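Putative hydantoin racemase (Klebsiella pneumoniae subsp. pneumoniae, PDB 3QVK) racemises allantoin, interconverting its two enantiomers, and belongs to the HyuE family of aspartate/glutamate/hydantoin racemases. Local coordinates at the interface of chains A and B and the interface of chains A and C. Coordinates in Å, arbitrary orientation; residue numbers count along the deposited sequence, not the author numbering. Chains: chain A/B/C, Putative hydantoin racemase.

Contact 1: the interface of chains A and B. Residues chain A 108-109, 176, 198-199; chain B 220-222.
B:Ser222 reaches into chain A and is gripped there by two backbone carbonyls, those of A:Val108 and A:Gly176. In the deposited assembly this is part of a two-fold symmetric interface between copies of a HyuE-family racemase, which may or may not be the biological one. Its twin has the chains exchanged. The backbone N of B:Ser222 donates to the O of A:Val108 at 2.8 Å. That bond is nearly straight, 177° at the hydrogen. The hydroxyl OG of B:Ser222 donates to the O of A:Gly176 at 2.6 Å. Here the donor sits to one side of the C=O direction and is tilted 25° from the carbonyl plane. OG lies anti to the residue's own backbone N (chi1 -180°). The two donors of one residue therefore point apart and engage separate carbonyls.

The proline ring of A:Pro199 packs against this serine. CD of A:Pro199 lies 3.6 Å from the CB of B:Ser222. The neighbouring ring atom, CG of A:Pro199, approaches the carbonyl O of B:Ala220 at 3.3 Å. A:Val108 meets the same carbonyl with its side chain. CG1 of A:Val108 stands 3.6 Å from the O of B:Ala220, and CB is equally near. The oxygen thus faces apolar carbons of both residues. B:Thr221 makes a slighter contact, its CA and methyl CG2 lying near the O of A:Val108.

Further out, A:Val108 ends helix 97-108, so its carbonyl is presented at the C-terminal end of that helix. A:Gly176 lies in the loop just before strand 177-181. Residues 220-222 of chain B belong to a loop that presents B:Ser222 to chain A.

Contact 2: the interface of chains A and C. Residues chain A 44-46, 50, 120; chain C 230-231, 233.
C:Lys233 turns at its third side-chain torsion (chi3 83°) and then runs straight to NZ, which carries the amine into a polar pocket of chain A. C:Glu231 bends earlier, at chi2 (-65°), and sends its carboxylate to A:Arg120. Both residues belong to a chain C loop in a two-fold symmetric interface of this HyuE-family racemase in the deposited assembly.

Four chain A oxygens lie within hydrogen-bonding distance of the lysine amine, more than its N-H groups can serve singly, so some must share. NZ of C:Lys233 forms salt bridges with the carboxylate oxygens OE1 of A:Glu46, at 2.7 Å, and OD2 of A:Asp50, at 2.8 Å. Each is met from above its carboxylate plane. The side chains of A:Asp50 and C:Lys233 come from opposite directions, whereas A:Glu46 crosses the lysine at a slant. The backbone O of A:Ser44 lies 2.9 Å from NZ of C:Lys233, and its hydroxyl OG also accepts from this amine. The amine stands well above the plane of that carbonyl. Two acidic groups so near would be expected to favour a charged lysine.

A:Asp50 is itself positioned from within chain A. The backbone N of A:Glu46 donates to OD2 of A:Asp50 at 2.9 Å, and OD2 accepts with its anti lone pair. OD2 thus accepts from both chains.

A:Arg120 and C:Glu231 form a separate salt bridge, with NH1 of the arginine 3.0 Å from OE2 of the glutamate. OE2 lies at the guanidinium edge, in its plane. The carboxylate plane is turned 90° to the guanidinium. OE2 is met on its anti side, somewhat out of the carboxylate plane.

Two waters join the chains between these groups. Water 1 links the N of C:Glu231 to the O of A:Glu46 and to OD2 of A:Asp50. Water 2 links the O of C:Glu231 to OD1 of A:Asp50, so both aspartate oxygens take part.

Contact 1: the interface of chains A and B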
# COMPACT_ATOMS: atom_id res chain seq x y z
N VAL A 108 15.75 9.95 13.51
CA VAL A 108 15.68 10.63 14.81
C VAL A 108 14.28 10.64 15.44
O VAL A 108 14.12 11.04 16.60
CB VAL A 108 16.24 12.08 14.73
CG1 VAL A 108 17.74 12.08 14.49
CG2 VAL A 108 15.51 12.90 13.66
N ALA A 109 13.29 10.20 14.67
CA ALA A 109 11.90 10.16 15.13
C ALA A 109 11.13 9.03 14.45
O ALA A 109 11.51 8.58 13.37
CB ALA A 109 11.21 11.50 14.88
N GLY A 176 7.39 13.36 16.25
CA GLY A 176 8.55 13.65 17.09
C GLY A 176 9.53 14.65 16.49
O GLY A 176 10.39 15.17 17.20
N VAL A 198 13.35 19.62 19.93
CA VAL A 198 13.09 18.51 19.02
C VAL A 198 13.90 18.70 17.74
O VAL A 198 14.31 19.82 17.44
CB VAL A 198 11.57 18.39 18.66
CG1 VAL A 198 10.75 18.01 19.87
CG2 VAL A 198 11.05 19.67 18.01
N PRO A 199 14.14 17.61 16.98
CA PRO A 199 14.80 17.77 15.68
C PRO A 199 13.93 18.56 14.70
O PRO A 199 12.85 18.12 14.32
CB PRO A 199 14.98 16.33 15.20
CG PRO A 199 14.95 15.51 16.43
CD PRO A 199 14.00 16.19 17.35
N ALA B 220 19.87 14.88 17.31
CA ALA B 220 19.84 13.63 18.06
C ALA B 220 18.41 13.12 18.12
O ALA B 220 17.48 13.79 17.68
CB ALA B 220 20.41 13.84 19.46
N THR B 221 18.23 11.91 18.67
CA THR B 221 16.92 11.29 18.80
C THR B 221 15.94 12.20 19.54
O THR B 221 16.29 12.80 20.57
CB THR B 221 17.02 9.94 19.55
OG1 THR B 221 17.97 9.10 18.88
CG2 THR B 221 15.67 9.23 19.59
N SER B 222 14.73 12.32 19.00
CA SER B 222 13.67 13.10 19.62
C SER B 222 13.21 12.45 20.93
O SER B 222 12.84 11.28 20.95
CB SER B 222 12.48 13.25 18.68
OG SER B 222 11.45 14.01 19.28

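Contact 2: the interface of chains A and C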
# COMPACT_ATOMS: atom_id res chain seq x y z
N SER A 44 10.94 31.72 -8.13
CA SER A 44 10.51 30.82 -7.05
C SER A 44 9.67 29.68 -7.62
O SER A 44 9.03 29.82 -8.66
CB SER A 44 9.72 31.58 -5.98
OG SER A 44 8.49 32.06 -6.47
N ILE A 45 9.68 28.55 -6.92
CA ILE A 45 8.98 27.35 -7.38
C ILE A 45 7.73 27.12 -6.54
O ILE A 45 7.81 26.78 -5.35
CB ILE A 45 9.90 26.11 -7.37
CG1 ILE A 45 11.17 26.38 -8.20
CG2 ILE A 45 9.17 24.90 -7.92
CD1 ILE A 45 12.38 25.58 -7.77
N GLU A 46 6.57 27.32 -7.17
CA GLU A 46 5.28 27.27 -6.48
C GLU A 46 4.24 26.50 -7.30
O GLU A 46 3.15 27.01 -7.56
CB GLU A 46 4.78 28.70 -6.20
CG GLU A 46 5.70 29.54 -5.33
CD GLU A 46 5.26 30.99 -5.22
OE1 GLU A 46 4.82 31.57 -6.23
OE2 GLU A 46 5.37 31.54 -4.11
N ASP A 50 6.32 25.55 -12.53
CA ASP A 50 7.59 26.08 -12.04
C ASP A 50 8.65 24.98 -11.91
O ASP A 50 9.83 25.22 -12.20
CB ASP A 50 7.40 26.78 -10.69
CG ASP A 50 6.51 28.02 -10.79
OD1 ASP A 50 6.30 28.55 -11.90
OD2 ASP A 50 6.02 28.46 -9.73
N ARG A 120 -0.65 24.93 -2.37
CA ARG A 120 -0.57 24.24 -3.65
C ARG A 120 0.71 23.40 -3.84
O ARG A 120 0.80 22.60 -4.78
CB ARG A 120 -0.77 25.21 -4.83
CG ARG A 120 0.37 26.19 -5.08
CD ARG A 120 0.11 27.01 -6.34
NE ARG A 120 -0.12 26.18 -7.51
CZ ARG A 120 -0.53 26.62 -8.70
NH1 ARG A 120 -0.74 27.92 -8.90
NH2 ARG A 120 -0.71 25.77 -9.70
N PRO C 230 -0.42 28.90 -13.20
CA PRO C 230 0.83 29.19 -12.50
C PRO C 230 0.80 30.58 -11.88
O PRO C 230 0.23 31.51 -12.46
CB PRO C 230 1.88 29.13 -13.60
CG PRO C 230 1.29 28.26 -14.64
CD PRO C 230 -0.18 28.52 -14.61
N GLU C 231 1.40 30.72 -10.70
CA GLU C 231 1.49 32.02 -10.02
C GLU C 231 2.21 33.02 -10.92
O GLU C 231 3.18 32.66 -11.60
CB GLU C 231 2.23 31.89 -8.68
CG GLU C 231 1.65 30.85 -7.71
CD GLU C 231 0.25 31.20 -7.23
OE1 GLU C 231 -0.03 32.39 -6.95
OE2 GLU C 231 -0.58 30.27 -7.11
N LYS C 233 4.67 35.34 -12.28
CA LYS C 233 6.08 35.65 -12.07
C LYS C 233 6.83 35.74 -13.40
O LYS C 233 6.37 35.21 -14.42
CB LYS C 233 6.75 34.63 -11.14
CG LYS C 233 6.60 33.17 -11.56
CD LYS C 233 7.03 32.23 -10.45
CE LYS C 233 5.93 31.99 -9.43
NZ LYS C 233 6.33 30.95 -8.44
O HOH W 1 3.23 28.56 -9.81
O HOH W 2 4.85 30.69 -12.86

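Contact 1 and contact 2 lie about 32 Å apart, measured between the centres of their C-alpha atoms. They share no residue. Chain A meets chain B in contact 1 and chain C in contact 2, so each subunit has two different two-fold interfaces. Both use a loop of the partner after helix 203-216: residues 220-222 in contact 1 and 230-233 in contact 2. One C-terminal stretch therefore serves both interfaces in every copy. Alternating two such interfaces could build the six-chain deposited assembly, although the structure alone does not show that this hexamer forms in solution.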